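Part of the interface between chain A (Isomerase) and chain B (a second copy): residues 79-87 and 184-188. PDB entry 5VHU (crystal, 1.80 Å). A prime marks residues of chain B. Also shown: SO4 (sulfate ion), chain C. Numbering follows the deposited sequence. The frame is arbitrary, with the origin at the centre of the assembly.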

# COMPACT_ATOMS: atom_id res chain seq x y z
N GLU A 79 -7.48 0.02 8.59
CA GLU A 79 -8.06 -1.12 7.84
C GLU A 79 -8.45 -2.26 8.81
O GLU A 79 -9.43 -2.97 8.53
CB GLU A 79 -7.08 -1.61 6.76
CG GLU A 79 -6.84 -0.48 5.69
CD GLU A 79 -8.15 0.04 5.08
OE1 GLU A 79 -9.05 -0.83 4.83
OE2 GLU A 79 -8.36 1.29 4.91
N ALA A 80 -7.70 -2.42 9.91
CA ALA A 80 -7.95 -3.46 10.93
C ALA A 80 -9.42 -3.35 11.38
O ALA A 80 -10.16 -4.36 11.42
CB ALA A 80 -7.00 -3.27 12.15
N VAL A 81 -9.86 -2.13 11.68
CA VAL A 81 -11.26 -1.99 12.24
C VAL A 81 -12.32 -1.93 11.11
O VAL A 81 -13.51 -1.83 11.37
CB VAL A 81 -11.40 -0.83 13.27
CG1 VAL A 81 -10.39 -1.10 14.39
CG2 VAL A 81 -11.25 0.56 12.63
N HIS A 82 -11.86 -1.99 9.87
CA HIS A 82 -12.76 -2.15 8.69
C HIS A 82 -12.71 -3.58 8.16
O HIS A 82 -13.05 -3.79 6.99
CB HIS A 82 -12.44 -1.09 7.63
CG HIS A 82 -12.77 0.31 8.07
ND1 HIS A 82 -13.90 0.96 7.68
CD2 HIS A 82 -12.11 1.17 8.89
CE1 HIS A 82 -13.96 2.15 8.25
NE2 HIS A 82 -12.88 2.31 8.99
N GLY A 83 -12.41 -4.57 9.03
CA GLY A 83 -12.44 -5.94 8.59
C GLY A 83 -11.12 -6.67 8.64
O GLY A 83 -11.11 -7.90 8.76
N ASP A 84 -9.99 -5.94 8.54
CA ASP A 84 -8.71 -6.64 8.38
C ASP A 84 -8.27 -7.30 9.70
O ASP A 84 -7.32 -8.06 9.69
CB ASP A 84 -7.58 -5.71 7.85
CG ASP A 84 -7.75 -5.28 6.43
OD1 ASP A 84 -8.83 -5.43 5.84
OD2 ASP A 84 -6.75 -4.77 5.83
N LEU A 85 -8.94 -7.01 10.82
CA LEU A 85 -8.71 -7.85 12.02
C LEU A 85 -8.93 -9.36 11.74
O LEU A 85 -8.31 -10.23 12.38
CB LEU A 85 -9.61 -7.34 13.14
CG LEU A 85 -9.02 -6.16 13.89
CD1 LEU A 85 -10.19 -5.41 14.59
CD2 LEU A 85 -7.86 -6.56 14.84
N GLY A 86 -9.75 -9.68 10.71
CA GLY A 86 -9.94 -11.05 10.26
C GLY A 86 -8.69 -11.70 9.71
O GLY A 86 -8.65 -12.97 9.59
N MET A 87 -7.66 -10.89 9.42
CA MET A 87 -6.37 -11.48 9.01
C MET A 87 -5.57 -12.16 10.13
O MET A 87 -4.71 -13.00 9.84
CB MET A 87 -5.49 -10.42 8.29
CG MET A 87 -6.24 -9.84 7.10
SD MET A 87 -5.23 -8.58 6.33
CE MET A 87 -6.29 -8.21 4.91
S SO4 C . -15.56 -1.20 4.87
O1 SO4 C . -14.21 -1.80 4.59
O2 SO4 C . -15.85 -0.44 3.63
O3 SO4 C . -16.55 -2.31 5.13
O4 SO4 C . -15.70 -0.25 6.08
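Chain B (184-188) GLYHP

The chain B segment is the last turn of a helix and the two residues that follow it. Gly184′, Leu185′ and Tyr186′ are still helical; His187′, with phi/psi of -137/66, is the first to leave helical values, and Pro188′ comes next. This short tail lies against a helical stretch of chain A that contains a wider pi-type turn at 80-84 and passes into a 3-10 segment at 85-87. The backbones come closest where Gly83 faces Tyr186′, their CA atoms 4.7 Å apart. From there the Tyr186′ ring lies by Leu85 and Gly86, while His187′ and Pro188′ lie by Val81 and His82, so chain B runs broadly counter to chain A. Together the two stretches bury 382 Å².

Polar backbone contacts are few. Gly83 N donates to Tyr186′ O at 2.9 Å, but the angle at hydrogen is only 120° and the bond is weak. The same carbonyl approaches a second acceptor, with Ala80 O 3.1 Å from Tyr186′ O; no hydrogen bond can join that pair. Within chain A, Ala80 O receives Gly83 N at 3.3 Å and Leu85 N at 3.0 Å, so Gly83 N lies near both carbonyls. A further contact is made by carbon: His187′ CA stands 3.3 Å from Val81 O, with an angle of 152° at its hydrogen, a favourable line for a CA-H...O interaction.

Two glycines lie at the contact, for different reasons. Gly83 has phi/psi of 117/-27, where a CB would be jammed against the preceding carbonyl oxygen, so its own backbone calls for glycine. At Gly86 the demand comes from the partner: an ideal CB would lie 3.3 Å from Tyr186′ CD2, which is tight. Without one, Gly86 CA rests 3.6 Å from the centroid of the Tyr186′ ring, only 4° off its normal, in a nearly ideal CH-pi contact. A broad, flat ring suits such a bare piece of backbone, and Tyr186′ has the largest covered area of either stretch.

Apolar side chains extend the contact. Leu85, whose CA-to-CB bond points toward chain B, places CB 3.9 Å from Tyr186′ CD1, and its CD1 comes within 4.4 Å of Pro188′ CD. Val81 CB meets Pro188′ CG at 4.0 Å, a compact branched side chain against a rigid ring.

The histidines form the polar side of the contact. His82 CA lies over one face of the His187′ ring, 3.9 Å from its centroid and 24° off the normal. The two rings are oblique, with centroids 5.2 Å apart and planes at 69°. Their nitrogens converge on a sulfate ion, probably from the crystallisation liquor: His82 ND1 donates to SO4 O4 at 2.7 Å and His187′ NE2 to the same O4 at 2.8 Å, with a weak bond from His187′ NE2 to SO4 O3 at 3.1 Å. Imidazole can do both jobs at His187′, where NE2 donates to the sulfate and the ring face receives His82 CA; His82 offers its ND1 alone to the ion.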

# COMPACT_ATOMS: atom_id res chain seq x y z
N GLY B 184 -19.04 -8.16 13.33
CA GLY B 184 -18.87 -7.05 14.24
C GLY B 184 -17.53 -7.05 14.98
O GLY B 184 -17.02 -5.97 15.29
N LEU B 185 -17.00 -8.24 15.26
CA LEU B 185 -15.70 -8.41 15.93
C LEU B 185 -14.59 -7.80 15.05
O LEU B 185 -13.73 -7.01 15.53
CB LEU B 185 -15.45 -9.89 16.22
CG LEU B 185 -14.09 -10.21 16.87
CD1 LEU B 185 -13.95 -9.51 18.24
CD2 LEU B 185 -13.89 -11.74 16.92
N TYR B 186 -14.66 -8.10 13.74
CA TYR B 186 -13.63 -7.57 12.82
C TYR B 186 -13.94 -6.20 12.29
O TYR B 186 -13.04 -5.56 11.71
CB TYR B 186 -13.44 -8.56 11.66
CG TYR B 186 -13.08 -9.97 12.07
CD1 TYR B 186 -12.31 -10.22 13.21
CD2 TYR B 186 -13.52 -11.06 11.31
CE1 TYR B 186 -11.97 -11.53 13.57
CE2 TYR B 186 -13.19 -12.37 11.65
CZ TYR B 186 -12.42 -12.58 12.77
OH TYR B 186 -12.11 -13.86 13.09
N HIS B 187 -15.16 -5.69 12.51
CA HIS B 187 -15.56 -4.41 11.95
C HIS B 187 -16.31 -3.64 13.07
O HIS B 187 -17.52 -3.47 12.94
CB HIS B 187 -16.36 -4.66 10.62
CG HIS B 187 -16.52 -3.44 9.77
ND1 HIS B 187 -16.96 -2.23 10.27
CD2 HIS B 187 -16.25 -3.22 8.45
CE1 HIS B 187 -16.97 -1.31 9.31
NE2 HIS B 187 -16.53 -1.88 8.20
N PRO B 188 -15.63 -3.25 14.19
CA PRO B 188 -16.30 -2.78 15.45
C PRO B 188 -16.88 -1.36 15.43
O PRO B 188 -16.43 -0.56 14.64
CB PRO B 188 -15.17 -2.78 16.48
CG PRO B 188 -13.91 -2.78 15.72
CD PRO B 188 -14.19 -3.52 14.45